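Local coordinates for protein cytochrome P450 CYP260B1 (Sorangium cellulosum, PDB 5HIW) that is a cytochrome P450, a predominantly helical haem protein whose fold encloses an iron protoporphyrin IX group, at residues Gly66-Ala71 with Arg159-Pro164; Ala152-Met157 with Thr224-Ser229. All blocks are in the same frame, centred on the assembly; numbering follows the deposited sequence. Where two conformers were deposited one is given.

Contact 1. Residues Gly66-Ala71 with Arg159-Pro164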
loop_
_atom_site.group_PDB
_atom_site.type_symbol
_atom_site.label_atom_id
_atom_site.label_comp_id
_atom_site.label_asym_id
_atom_site.label_seq_id
_atom_site.Cartn_x
_atom_site.Cartn_y
_atom_site.Cartn_z
ATOM N N GLY A 66 12.925 -11.324 11.215
ATOM C CA GLY A 66 11.798 -11.279 12.099
ATOM C C GLY A 66 10.654 -12.046 11.539
ATOM O O GLY A 66 10.857 -13.118 10.971
ATOM N N ILE A 67 9.451 -11.460 11.648
ATOM C CA ILE A 67 8.222 -12.149 11.303
ATOM C C ILE A 67 8.072 -12.227 9.794
ATOM O O ILE A 67 7.218 -12.966 9.327
ATOM C CB ILE A 67 6.963 -11.487 11.873
ATOM C CG1 ILE A 67 6.646 -10.141 11.159
ATOM C CG2 ILE A 67 7.057 -11.245 13.370
ATOM C CD1 ILE A 67 5.547 -9.357 11.864
ATOM N N MET A 68 8.897 -11.511 9.070
ATOM C CA MET A 68 8.918 -11.622 7.612
ATOM C C MET A 68 9.855 -12.711 7.091
ATOM O O MET A 68 9.936 -12.918 5.851
ATOM C CB MET A 68 9.353 -10.303 6.984
ATOM C CG MET A 68 8.447 -9.116 7.297
ATOM S SD MET A 68 6.888 -9.343 6.436
ATOM C CE MET A 68 7.513 -9.098 4.740
ATOM N N LYS A 69 10.562 -13.406 7.977
ATOM C CA LYS A 69 11.567 -14.373 7.499
ATOM C C LYS A 69 10.934 -15.476 6.654
ATOM O O LYS A 69 9.948 -16.090 7.046
ATOM C CB LYS A 69 12.385 -14.966 8.660
ATOM C CG LYS A 69 13.685 -15.640 8.176
ATOM C CD LYS A 69 14.687 -15.935 9.289
ATOM C CE LYS A 69 14.385 -17.244 10.005
ATOM N NZ LYS A 69 15.020 -17.354 11.363
ATOM N N GLY A 70 11.495 -15.734 5.465
ATOM C CA GLY A 70 10.978 -16.830 4.624
ATOM C C GLY A 70 9.665 -16.542 3.934
ATOM O O GLY A 70 9.093 -17.429 3.337
ATOM N N ALA A 71 9.184 -15.280 3.995
ATOM C CA ALA A 71 7.895 -14.893 3.386
ATOM C C ALA A 71 8.041 -14.587 1.876
ATOM O O ALA A 71 9.151 -14.436 1.352
ATOM C CB ALA A 71 7.288 -13.684 4.107
ATOM N N ARG A 159 4.942 -2.446 13.200
ATOM C CA ARG A 159 6.054 -1.757 13.886
ATOM C C ARG A 159 7.345 -2.589 13.909
ATOM O O ARG A 159 8.448 -2.034 13.698
ATOM C CB ARG A 159 5.635 -1.366 15.310
ATOM C CG ARG A 159 6.639 -0.518 16.088
ATOM C CD ARG A 159 5.942 0.222 17.254
ATOM N NE ARG A 159 6.816 0.658 18.373
ATOM C CZ ARG A 159 7.520 1.790 18.431
ATOM N NH1 ARG A 159 7.526 2.684 17.425
ATOM N NH2 ARG A 159 8.250 2.018 19.527
ATOM N N SER A 160 7.227 -3.902 14.132
ATOM C CA SER A 160 8.398 -4.758 14.242
ATOM C C SER A 160 9.142 -4.894 12.890
ATOM O O SER A 160 10.344 -5.182 12.865
ATOM C CB SER A 160 8.074 -6.140 14.838
ATOM O OG SER A 160 7.295 -7.006 13.945
ATOM N N VAL A 161 8.426 -4.704 11.792
ATOM C CA VAL A 161 8.975 -4.776 10.418
ATOM C C VAL A 161 9.622 -3.462 10.015
ATOM O O VAL A 161 10.470 -3.405 9.125
ATOM C CB VAL A 161 7.873 -5.032 9.370
ATOM C CG1 VAL A 161 8.444 -4.986 7.958
ATOM C CG2 VAL A 161 7.220 -6.382 9.657
ATOM N N VAL A 162 9.163 -2.398 10.642
ATOM C CA VAL A 162 9.782 -1.086 10.533
ATOM C C VAL A 162 10.983 -0.900 11.482
ATOM O O VAL A 162 11.831 -0.081 11.229
ATOM C CB VAL A 162 8.663 -0.074 10.854
ATOM C CG1 VAL A 162 9.214 1.284 11.227
ATOM C CG2 VAL A 162 7.709 -0.037 9.665
ATOM N N MET A 163 11.050 -1.619 12.601
ATOM C CA MET A 163 12.151 -1.407 13.537
ATOM C C MET A 163 12.886 -2.743 13.736
ATOM O O MET A 163 12.984 -3.294 14.862
ATOM C CB MET A 163 11.596 -0.696 14.785
ATOM C CG MET A 163 10.726 0.477 14.315
ATOM S SD MET A 163 10.048 1.710 15.440
ATOM C CE MET A 163 9.009 2.663 14.334
ATOM N N PRO A 164 13.416 -3.278 12.612
ATOM C CA PRO A 164 14.048 -4.606 12.627
ATOM C C PRO A 164 15.143 -4.710 13.651
ATOM O O PRO A 164 15.461 -5.819 14.054
ATOM C CB PRO A 164 14.682 -4.734 11.235
ATOM C CG PRO A 164 14.667 -3.364 10.670
ATOM C CD PRO A 164 13.506 -2.658 11.286
HETATM O O HOH W 1 9.469 -8.826 12.996
#
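Ile67 directs its terminal methyl CD1 into the junction between two neighbouring residues of helix 147-162, touching Ser160 OG at 3.6 Å and Val161 CG2 at 4.1 Å. It does so from a tight conformer: CG1 sits between the backbone N and the carbonyl carbon (chi1 71°), and the extended second torsion then carries CD1 straight out to the helix. Met68 reaches the same valine differently. Its CG comes within 3.8 Å of Val161 CG2, while bends at chi2 and chi3 fold the thioether around toward Leu227 of helix 218-229. Both side chains cross Val161 at about a right angle; its short, branched end is a compact, stiff surface that suits two partners.

Beside this apolar patch runs a polar bridge. A water accepts a bond from Ile67 N at 3.0 Å and donates one to Ser160 OG at 3.0 Å. The hydroxyl, set between its backbone N and carbonyl carbon (chi1 70°), is also bonded to Met157 O one turn back, so serine can serve the helix and the water together.

This is the loop between the B and C helices of the P450 fold resting on the end of the F helix. The two segments meet through methyl and methylene contacts and one bridging water, so the fit rests on shape, and the water satisfies Ile67 N at the polar margin.

Contact 2. Residues Ala152-Met157 with Thr224-Ser229; sequences ALIRKM and TLILGS. With HEM (protoporphyrin IX containing Fe), chain B.
Ile154 closes around the CG2 methyl of Ile226, with CD1 at 3.7 Å and both CG1 and CG2 at 3.9 Å. This is helix-to-helix packing in the P450 fold, where the F helix (147-162) lies against helix 218-229, the first half of the long helix that passes over the haem. The two isoleucines meet at about a right angle. Ile226 already points toward Ile154 from its backbone, and with CG2 anti to the backbone N that methyl is the branch that makes the contact; Ile226 also touches Thr136 and Phe140 of helix 130-140. Beta-branched side chains suit this buried seam because they are stiff and fill it close to the backbone.

Met157, one turn after Ile154, meets the next residue of the other helix: Leu227 CD2 lies 3.7 Å from Met157 CB. The methionine bends at chi3 (-80°), which brings its CE back to within 4.1 Å of the same methyl, so Met157 touches it with both ends of its side chain, the two side chains crossing at about a right angle.

The opposite flank of helix 218-229 faces the porphyrin. Thr224 CG2 and Leu225 CD2 rest on its edge substituents, and Ser229 CB abuts the methyl CMC. Gly228 has no side chain, which allows its backbone to lie directly on the macrocycle, with O 3.2 Å from the pyrrole nitrogen NC. Ser229 OG donates to Leu225 O one turn back, lying 26° off that carbonyl's plane, which ties up the hydroxyl within the helix. Gly228 O, already bonded by Thr232 OG1, also accepts a bond from a water 2.8 Å away, and that water's oxygen is the distal ligand of the haem iron, 2.3 Å from FE.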
loop_
_atom_site.group_PDB
_atom_site.type_symbol
_atom_site.label_atom_id
_atom_site.label_comp_id
_atom_site.label_asym_id
_atom_site.label_seq_id
_atom_site.Cartn_x
_atom_site.Cartn_y
_atom_site.Cartn_z
ATOM N N ALA A 152 -4.635 -3.564 17.124
ATOM C CA ALA A 152 -3.435 -3.380 17.897
ATOM C C ALA A 152 -2.353 -4.436 17.692
ATOM O O ALA A 152 -1.186 -4.070 17.559
ATOM C CB ALA A 152 -3.737 -3.201 19.369
ATOM N N LEU A 153 -2.739 -5.709 17.572
ATOM C CA LEU A 153 -1.808 -6.762 17.239
ATOM C C LEU A 153 -1.117 -6.545 15.869
ATOM O O LEU A 153 0.084 -6.612 15.735
ATOM C CB LEU A 153 -2.457 -8.125 17.330
ATOM C CG LEU A 153 -2.881 -8.719 18.663
ATOM C CD1 LEU A 153 -3.584 -10.010 18.398
ATOM C CD2 LEU A 153 -1.732 -8.880 19.659
ATOM N N ILE A 154 -1.899 -6.262 14.863
ATOM C CA ILE A 154 -1.341 -6.017 13.542
ATOM C C ILE A 154 -0.408 -4.802 13.499
ATOM O O ILE A 154 0.643 -4.834 12.898
ATOM C CB ILE A 154 -2.488 -5.918 12.530
ATOM C CG1 ILE A 154 -3.246 -7.252 12.447
ATOM C CG2 ILE A 154 -1.926 -5.626 11.144
ATOM C CD1 ILE A 154 -4.611 -7.146 11.765
ATOM N N ARG A 155 -0.821 -3.697 14.107
ATOM C CA ARG A 155 0.049 -2.500 14.237
ATOM C C ARG A 155 1.368 -2.829 14.925
ATOM O O ARG A 155 2.436 -2.386 14.469
ATOM C CB ARG A 155 -0.746 -1.306 14.844
ATOM C CG ARG A 155 -1.816 -0.819 13.819
ATOM C CD ARG A 155 -2.512 0.468 14.221
ATOM N NE ARG A 155 -3.791 0.509 13.519
ATOM C CZ ARG A 155 -3.984 0.840 12.234
ATOM N NH1 ARG A 155 -2.945 1.162 11.489
ATOM N NH2 ARG A 155 -5.212 0.770 11.666
ATOM N N LYS A 156 1.335 -3.696 15.908
ATOM C CA LYS A 156 2.557 -4.108 16.578
ATOM C C LYS A 156 3.423 -4.936 15.625
ATOM O O LYS A 156 4.654 -4.739 15.619
ATOM C CB LYS A 156 2.312 -4.913 17.843
ATOM C CG LYS A 156 1.883 -4.115 19.063
ATOM C CD LYS A 156 1.798 -4.932 20.334
ATOM C CE LYS A 156 0.405 -5.454 20.636
ATOM N NZ LYS A 156 0.529 -6.200 21.934
ATOM N N MET A 157 2.813 -5.888 14.893
ATOM C CA MET A 157 3.572 -6.622 13.833
ATOM C C MET A 157 4.233 -5.693 12.844
ATOM O O MET A 157 5.426 -5.816 12.556
ATOM C CB MET A 157 2.712 -7.639 13.144
ATOM C CG MET A 157 2.201 -8.693 14.114
ATOM S SD MET A 157 1.532 -10.066 13.161
ATOM C CE MET A 157 -0.036 -9.402 12.740
ATOM N N THR A 224 0.746 -13.009 5.601
ATOM C CA THR A 224 1.382 -12.198 4.549
ATOM C C THR A 224 0.414 -11.218 3.912
ATOM O O THR A 224 0.822 -10.008 3.698
ATOM C CB THR A 224 2.099 -13.076 3.518
ATOM O OG1 THR A 224 3.228 -13.671 4.146
ATOM C CG2 THR A 224 2.549 -12.329 2.324
ATOM N N LEU A 225 -0.829 -11.651 3.664
ATOM C CA LEU A 225 -1.800 -10.780 3.077
ATOM C C LEU A 225 -2.206 -9.665 4.056
ATOM O O LEU A 225 -2.441 -8.529 3.628
ATOM C CB LEU A 225 -3.038 -11.507 2.627
ATOM C CG LEU A 225 -2.721 -12.602 1.515
ATOM C CD1 LEU A 225 -3.960 -13.382 1.165
ATOM C CD2 LEU A 225 -2.084 -11.944 0.283
ATOM N N ILE A 226 -2.353 -10.008 5.329
ATOM C CA ILE A 226 -2.667 -8.978 6.346
ATOM C C ILE A 226 -1.587 -7.886 6.421
ATOM O O ILE A 226 -1.892 -6.678 6.257
ATOM C CB ILE A 226 -2.927 -9.609 7.712
ATOM C CG1 ILE A 226 -4.263 -10.358 7.678
ATOM C CG2 ILE A 226 -3.020 -8.506 8.752
ATOM C CD1 ILE A 226 -4.506 -11.244 8.864
ATOM N N LEU A 227 -0.355 -8.281 6.556
ATOM C CA LEU A 227 0.748 -7.337 6.651
ATOM C C LEU A 227 0.915 -6.518 5.407
ATOM O O LEU A 227 1.319 -5.343 5.488
ATOM C CB LEU A 227 2.074 -8.025 6.986
ATOM C CG LEU A 227 2.141 -8.767 8.349
ATOM C CD1 LEU A 227 3.412 -9.651 8.474
ATOM C CD2 LEU A 227 2.039 -7.811 9.560
ATOM N N GLY A 228 0.654 -7.133 4.244
ATOM C CA GLY A 228 0.770 -6.366 3.007
ATOM C C GLY A 228 -0.363 -5.411 2.732
ATOM O O GLY A 228 -0.159 -4.458 1.985
ATOM N N SER A 229 -1.546 -5.609 3.340
ATOM C CA SER A 229 -2.704 -4.776 3.050
ATOM C C SER A 229 -3.177 -3.839 4.123
ATOM O O SER A 229 -3.895 -2.901 3.788
ATOM C CB SER A 229 -3.927 -5.654 2.774
ATOM O OG SER A 229 -4.211 -6.504 3.936
HETATM C CHA HEM B . 4.334 -6.199 -2.746
HETATM C CHB HEM B . 2.526 -1.688 -2.582
HETATM C CHC HEM B . -1.755 -3.448 -1.313
HETATM C CHD HEM B . 0.335 -7.694 -0.565
HETATM C C1A HEM B . 4.215 -4.845 -2.885
HETATM C C2A HEM B . 5.229 -3.958 -3.337
HETATM C C3A HEM B . 4.710 -2.691 -3.329
HETATM C C4A HEM B . 3.401 -2.782 -2.752
HETATM C CMA HEM B . 5.459 -1.402 -3.724
HETATM C CAA HEM B . 6.592 -4.362 -3.888
HETATM C CBA HEM B . 7.558 -4.653 -2.727
HETATM C CGA HEM B . 8.969 -4.798 -3.182
HETATM O O1A HEM B . 9.226 -4.971 -4.418
HETATM O O2A HEM B . 9.901 -4.556 -2.374
HETATM C C1B HEM B . 1.247 -1.760 -2.182
HETATM C C2B HEM B . 0.377 -0.615 -2.180
HETATM C C3B HEM B . -0.854 -1.136 -1.831
HETATM C C4B HEM B . -0.708 -2.573 -1.590
HETATM C CMB HEM B . 0.673 0.874 -2.433
HETATM C CAB HEM B . -2.004 -0.281 -1.663
HETATM C CBB HEM B . -3.130 -0.506 -1.073
HETATM C C1C HEM B . -1.566 -4.793 -0.996
HETATM C C2C HEM B . -2.647 -5.640 -0.594
HETATM C C3C HEM B . -2.037 -6.844 -0.374
HETATM C C4C HEM B . -0.633 -6.713 -0.590
HETATM C CMC HEM B . -4.060 -5.115 -0.496
HETATM C CAC HEM B . -2.664 -8.114 0.040
HETATM C CBC HEM B . -3.920 -8.386 -0.286
HETATM C C1D HEM B . 1.602 -7.582 -1.126
HETATM C C2D HEM B . 2.497 -8.769 -1.147
HETATM C C3D HEM B . 3.612 -8.363 -1.742
HETATM C C4D HEM B . 3.378 -6.958 -2.107
HETATM C CMD HEM B . 2.250 -10.133 -0.533
HETATM C CAD HEM B . 4.853 -9.197 -2.103
HETATM C CBD HEM B . 4.677 -9.709 -3.520
HETATM C CGD HEM B . 5.843 -10.591 -3.986
HETATM O O1D HEM B . 6.992 -10.536 -3.450
HETATM O O2D HEM B . 5.689 -11.408 -4.955
HETATM N NA HEM B . 3.078 -4.078 -2.551
HETATM N NB HEM B . 0.530 -2.885 -1.958
HETATM N NC HEM B . -0.404 -5.428 -1.054
HETATM N ND HEM B . 2.188 -6.502 -1.699
HETATM FE FE HEM B . 1.369 -4.749 -1.858
HETATM O O HOH W 2 2.102 -4.297 0.269
#

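Overall arrangement
Along the chain the segments alternate: 66-71 comes first, then 152-157, 159-164 and finally 224-229. The two contacts thus cross along the chain, and their centres lie about 10 Å apart on the same side of the chain's centre. Both use helix 147-162, contact 2 its middle and contact 1 its C-terminal end. They also meet directly: Ile67 CD1 packs on Met157 CB at 3.6 Å, and Ile67 CD1 also lies 4.0 Å from Leu227 CD1. The loop before helix 77-90, helix 147-162 and helix 218-229 thus form one continuous apolar assembly above the haem, consistent with the distal roof of a P450: buried toward helix 218-229, and more open and water-bridged at the loop.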